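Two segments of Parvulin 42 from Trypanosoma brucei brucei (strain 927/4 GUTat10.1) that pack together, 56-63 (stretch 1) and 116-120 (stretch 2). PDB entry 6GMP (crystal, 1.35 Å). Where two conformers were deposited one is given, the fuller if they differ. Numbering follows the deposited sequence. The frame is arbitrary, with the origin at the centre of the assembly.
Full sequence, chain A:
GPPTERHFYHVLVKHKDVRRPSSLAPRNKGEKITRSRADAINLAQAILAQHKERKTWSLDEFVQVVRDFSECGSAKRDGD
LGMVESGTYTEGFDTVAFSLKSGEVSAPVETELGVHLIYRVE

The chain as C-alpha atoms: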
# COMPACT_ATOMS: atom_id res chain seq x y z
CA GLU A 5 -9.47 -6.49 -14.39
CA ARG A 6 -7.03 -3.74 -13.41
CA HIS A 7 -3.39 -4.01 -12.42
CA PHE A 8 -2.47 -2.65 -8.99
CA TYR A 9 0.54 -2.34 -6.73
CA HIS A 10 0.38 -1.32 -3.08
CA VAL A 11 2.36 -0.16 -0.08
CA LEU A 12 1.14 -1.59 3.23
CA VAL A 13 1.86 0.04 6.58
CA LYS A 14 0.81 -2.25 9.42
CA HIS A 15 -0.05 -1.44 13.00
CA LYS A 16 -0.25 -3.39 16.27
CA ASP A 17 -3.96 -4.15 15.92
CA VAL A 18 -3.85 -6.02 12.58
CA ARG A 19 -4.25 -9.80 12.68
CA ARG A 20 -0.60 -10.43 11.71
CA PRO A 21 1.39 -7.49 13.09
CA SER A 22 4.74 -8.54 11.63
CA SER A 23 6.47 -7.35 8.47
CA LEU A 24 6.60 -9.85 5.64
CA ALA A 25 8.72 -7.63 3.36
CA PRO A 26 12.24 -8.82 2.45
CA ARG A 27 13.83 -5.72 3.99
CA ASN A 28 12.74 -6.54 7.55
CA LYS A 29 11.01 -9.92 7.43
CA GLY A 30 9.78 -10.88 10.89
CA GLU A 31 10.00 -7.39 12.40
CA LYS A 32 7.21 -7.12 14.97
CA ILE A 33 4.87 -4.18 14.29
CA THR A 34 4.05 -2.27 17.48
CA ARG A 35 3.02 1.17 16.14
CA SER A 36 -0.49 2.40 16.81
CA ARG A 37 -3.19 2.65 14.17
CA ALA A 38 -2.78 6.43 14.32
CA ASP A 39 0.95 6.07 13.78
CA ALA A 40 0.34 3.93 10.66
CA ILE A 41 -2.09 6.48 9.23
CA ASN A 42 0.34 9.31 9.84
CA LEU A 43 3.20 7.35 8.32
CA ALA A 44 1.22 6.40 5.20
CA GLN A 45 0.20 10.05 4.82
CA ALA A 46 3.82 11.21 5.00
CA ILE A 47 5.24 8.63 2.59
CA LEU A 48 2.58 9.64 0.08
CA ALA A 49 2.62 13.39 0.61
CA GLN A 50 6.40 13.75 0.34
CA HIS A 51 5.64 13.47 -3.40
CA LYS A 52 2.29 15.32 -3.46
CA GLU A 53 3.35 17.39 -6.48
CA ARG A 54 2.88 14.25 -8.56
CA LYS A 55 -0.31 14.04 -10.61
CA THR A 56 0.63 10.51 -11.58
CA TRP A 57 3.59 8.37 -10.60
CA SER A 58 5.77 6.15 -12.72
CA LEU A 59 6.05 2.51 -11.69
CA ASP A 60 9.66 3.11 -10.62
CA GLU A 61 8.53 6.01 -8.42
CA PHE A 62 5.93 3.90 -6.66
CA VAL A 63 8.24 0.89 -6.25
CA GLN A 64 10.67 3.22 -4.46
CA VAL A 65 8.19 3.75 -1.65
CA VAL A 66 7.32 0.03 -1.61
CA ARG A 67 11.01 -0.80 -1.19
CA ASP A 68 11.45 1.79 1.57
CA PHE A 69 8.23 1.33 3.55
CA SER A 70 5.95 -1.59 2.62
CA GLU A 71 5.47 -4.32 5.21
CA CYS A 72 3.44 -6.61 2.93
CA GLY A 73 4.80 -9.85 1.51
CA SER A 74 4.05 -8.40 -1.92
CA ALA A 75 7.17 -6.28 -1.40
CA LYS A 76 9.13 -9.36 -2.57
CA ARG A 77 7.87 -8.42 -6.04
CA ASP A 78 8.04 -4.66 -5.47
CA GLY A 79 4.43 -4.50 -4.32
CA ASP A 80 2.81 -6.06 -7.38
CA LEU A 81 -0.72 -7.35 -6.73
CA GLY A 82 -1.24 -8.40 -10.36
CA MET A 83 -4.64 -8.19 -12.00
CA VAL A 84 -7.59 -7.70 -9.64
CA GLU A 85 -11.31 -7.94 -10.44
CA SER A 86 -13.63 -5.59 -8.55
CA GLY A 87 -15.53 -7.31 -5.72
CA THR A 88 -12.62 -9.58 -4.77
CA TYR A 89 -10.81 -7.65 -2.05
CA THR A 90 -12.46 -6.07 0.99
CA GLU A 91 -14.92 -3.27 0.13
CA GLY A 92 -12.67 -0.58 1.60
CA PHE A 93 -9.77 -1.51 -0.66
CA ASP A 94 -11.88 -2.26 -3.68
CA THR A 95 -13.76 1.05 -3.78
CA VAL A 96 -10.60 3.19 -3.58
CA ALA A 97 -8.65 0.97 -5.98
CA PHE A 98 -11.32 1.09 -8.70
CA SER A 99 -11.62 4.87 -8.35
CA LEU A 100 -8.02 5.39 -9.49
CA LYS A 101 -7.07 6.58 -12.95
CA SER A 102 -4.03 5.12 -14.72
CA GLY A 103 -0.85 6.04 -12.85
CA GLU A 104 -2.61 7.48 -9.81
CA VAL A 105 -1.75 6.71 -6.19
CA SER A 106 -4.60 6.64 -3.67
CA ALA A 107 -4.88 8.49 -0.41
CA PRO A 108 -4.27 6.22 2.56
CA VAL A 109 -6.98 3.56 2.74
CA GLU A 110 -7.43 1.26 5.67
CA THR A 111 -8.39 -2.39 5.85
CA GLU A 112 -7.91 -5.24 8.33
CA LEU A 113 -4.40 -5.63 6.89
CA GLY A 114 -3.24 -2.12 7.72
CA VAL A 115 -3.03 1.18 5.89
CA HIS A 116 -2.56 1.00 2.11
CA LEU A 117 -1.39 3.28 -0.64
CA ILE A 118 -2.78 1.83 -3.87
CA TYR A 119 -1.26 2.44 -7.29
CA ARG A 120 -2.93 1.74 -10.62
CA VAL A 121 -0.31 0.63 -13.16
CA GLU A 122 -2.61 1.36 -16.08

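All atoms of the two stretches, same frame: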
# COMPACT_ATOMS: atom_id res chain seq x y z
N THR A 56 0.52 11.95 -11.46
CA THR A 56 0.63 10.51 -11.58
C THR A 56 2.05 10.15 -11.22
O THR A 56 2.94 11.02 -11.23
CB THR A 56 0.33 10.02 -13.01
OG1 THR A 56 1.16 10.72 -13.95
CG2 THR A 56 -1.14 10.24 -13.35
N TRP A 57 2.27 8.88 -10.92
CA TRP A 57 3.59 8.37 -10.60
C TRP A 57 3.99 7.35 -11.64
O TRP A 57 3.14 6.61 -12.16
CB TRP A 57 3.62 7.68 -9.25
CG TRP A 57 3.25 8.47 -8.03
CD1 TRP A 57 2.33 9.48 -7.91
CD2 TRP A 57 3.80 8.28 -6.74
NE1 TRP A 57 2.27 9.91 -6.60
CE2 TRP A 57 3.17 9.19 -5.86
CE3 TRP A 57 4.76 7.40 -6.22
CZ2 TRP A 57 3.48 9.25 -4.51
CZ3 TRP A 57 5.06 7.46 -4.88
CH2 TRP A 57 4.43 8.39 -4.04
N SER A 58 5.28 7.25 -11.93
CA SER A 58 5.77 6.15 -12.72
C SER A 58 5.81 4.91 -11.84
O SER A 58 5.75 5.00 -10.61
CB SER A 58 7.17 6.44 -13.24
OG SER A 58 8.09 6.46 -12.16
N LEU A 59 5.92 3.74 -12.46
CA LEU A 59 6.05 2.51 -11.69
C LEU A 59 7.30 2.56 -10.81
O LEU A 59 7.23 2.23 -9.65
CB LEU A 59 6.09 1.28 -12.60
CG LEU A 59 6.25 -0.05 -11.86
CD1 LEU A 59 5.15 -0.27 -10.83
CD2 LEU A 59 6.25 -1.19 -12.86
N ASP A 60 8.42 3.02 -11.37
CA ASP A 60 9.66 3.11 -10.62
C ASP A 60 9.48 4.00 -9.39
O ASP A 60 9.95 3.67 -8.30
CB ASP A 60 10.79 3.64 -11.50
CG ASP A 60 11.17 2.68 -12.62
OD1 ASP A 60 10.94 1.46 -12.46
OD2 ASP A 60 11.70 3.13 -13.65
N GLU A 61 8.80 5.13 -9.55
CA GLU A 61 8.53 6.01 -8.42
C GLU A 61 7.72 5.33 -7.31
O GLU A 61 8.00 5.48 -6.11
CB GLU A 61 7.82 7.27 -8.88
CG GLU A 61 8.76 8.27 -9.55
CD GLU A 61 8.04 9.37 -10.32
OE1 GLU A 61 6.81 9.26 -10.53
OE2 GLU A 61 8.71 10.35 -10.74
N PHE A 62 6.71 4.57 -7.68
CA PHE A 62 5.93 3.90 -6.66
C PHE A 62 6.70 2.77 -5.98
O PHE A 62 6.61 2.58 -4.76
CB PHE A 62 4.62 3.35 -7.23
CG PHE A 62 3.66 2.92 -6.15
CD1 PHE A 62 3.03 3.88 -5.37
CD2 PHE A 62 3.45 1.59 -5.87
CE1 PHE A 62 2.18 3.52 -4.35
CE2 PHE A 62 2.59 1.21 -4.84
CZ PHE A 62 1.95 2.18 -4.09
N VAL A 63 7.45 2.01 -6.77
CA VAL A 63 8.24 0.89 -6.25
C VAL A 63 9.28 1.40 -5.25
O VAL A 63 9.61 0.70 -4.29
CB VAL A 63 8.87 0.14 -7.42
CG1 VAL A 63 10.02 -0.74 -6.95
CG2 VAL A 63 7.79 -0.67 -8.14
N HIS A 116 -3.08 1.17 3.46
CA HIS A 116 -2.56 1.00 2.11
C HIS A 116 -2.40 2.31 1.35
O HIS A 116 -3.20 3.23 1.52
CB HIS A 116 -3.52 0.16 1.26
CG HIS A 116 -3.96 -1.13 1.88
ND1 HIS A 116 -3.61 -2.35 1.35
CD2 HIS A 116 -4.79 -1.39 2.92
CE1 HIS A 116 -4.17 -3.31 2.07
NE2 HIS A 116 -4.90 -2.75 3.02
N LEU A 117 -1.39 2.35 0.48
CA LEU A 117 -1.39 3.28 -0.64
C LEU A 117 -1.52 2.38 -1.85
O LEU A 117 -0.74 1.46 -2.00
CB LEU A 117 -0.08 4.05 -0.73
CG LEU A 117 0.29 4.93 0.47
CD1 LEU A 117 1.63 5.62 0.23
CD2 LEU A 117 -0.76 5.96 0.79
N ILE A 118 -2.51 2.66 -2.70
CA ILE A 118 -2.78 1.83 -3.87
C ILE A 118 -2.40 2.58 -5.13
O ILE A 118 -2.73 3.75 -5.28
CB ILE A 118 -4.27 1.41 -3.93
CG1 ILE A 118 -4.66 0.70 -2.64
CG2 ILE A 118 -4.51 0.49 -5.12
CD1 ILE A 118 -6.12 0.46 -2.49
N TYR A 119 -1.71 1.88 -6.03
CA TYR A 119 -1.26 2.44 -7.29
C TYR A 119 -1.86 1.66 -8.45
O TYR A 119 -1.79 0.43 -8.49
CB TYR A 119 0.27 2.37 -7.35
CG TYR A 119 0.88 2.80 -8.66
CD1 TYR A 119 0.80 4.11 -9.11
CD2 TYR A 119 1.60 1.89 -9.44
CE1 TYR A 119 1.38 4.50 -10.30
CE2 TYR A 119 2.18 2.27 -10.63
CZ TYR A 119 2.08 3.58 -11.05
OH TYR A 119 2.66 3.95 -12.24
N ARG A 120 -2.44 2.38 -9.40
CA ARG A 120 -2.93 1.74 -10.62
C ARG A 120 -1.86 1.84 -11.71
O ARG A 120 -1.48 2.95 -12.15
CB ARG A 120 -4.22 2.40 -11.10
CG ARG A 120 -4.77 1.72 -12.34
CD ARG A 120 -6.07 2.32 -12.77
NE ARG A 120 -6.46 1.82 -14.08
CZ ARG A 120 -7.51 2.25 -14.77
NH1 ARG A 120 -8.31 3.19 -14.27
NH2 ARG A 120 -7.76 1.72 -15.95

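The start of a helix lies alongside a β-strand here, the two running nearly antiparallel (163°) with their axes 10.1 Å apart at closest approach. That gap is filled chiefly by two aromatic side chains, Phe62 from the helix and Tyr119 from the strand, both pointing toward the opposing stretch.

Their rings are nearly parallel, with planes at 16°, but slid apart, so that they barely overlap and the centroids are 5.0 Å apart. The slide lets each ring cover the other's first side-chain carbon. Tyr119 CB sits 3.4 Å from the centroid of the Phe62 ring, almost exactly on its normal, while Phe62 CB lies 4.1 Å from the centroid of the Tyr119 ring. Each methylene is thus a small bump against a flat aromatic face, a fit well suited to planar side chains.

Beyond this pair, the Phe62 ring reaches along the strand to Leu117, where its edge meets the backbone, CZ lying 3.5 Å from Leu117 O. Leu117 CB adds an apolar contact, 4.3 Å from Phe62 CE1. Ile118, between the two inward-facing strand residues, points away, as strand alternation requires.

The Tyr119 ring extends the other way, into a hollow formed by the segment leading into the helix and by its first residue, Leu59. Trp57 CB touches Tyr119 CE1 at 4.0 Å and Leu59 CD1 touches Tyr119 CE2 at 3.9 Å, so apolar carbons approach the ring on its CE1 and CE2 sides. At its tip, Tyr119 OH donates a hydrogen bond to Trp57 O (2.7 Å). Tyrosine suits this place because it joins an apolar ring to a polar end that can satisfy a backbone carbonyl. Ser58, whose side chain points away, caps the helix instead: its OG accepts from Glu61 N at 3.0 Å, holding the turn that frames the hollow.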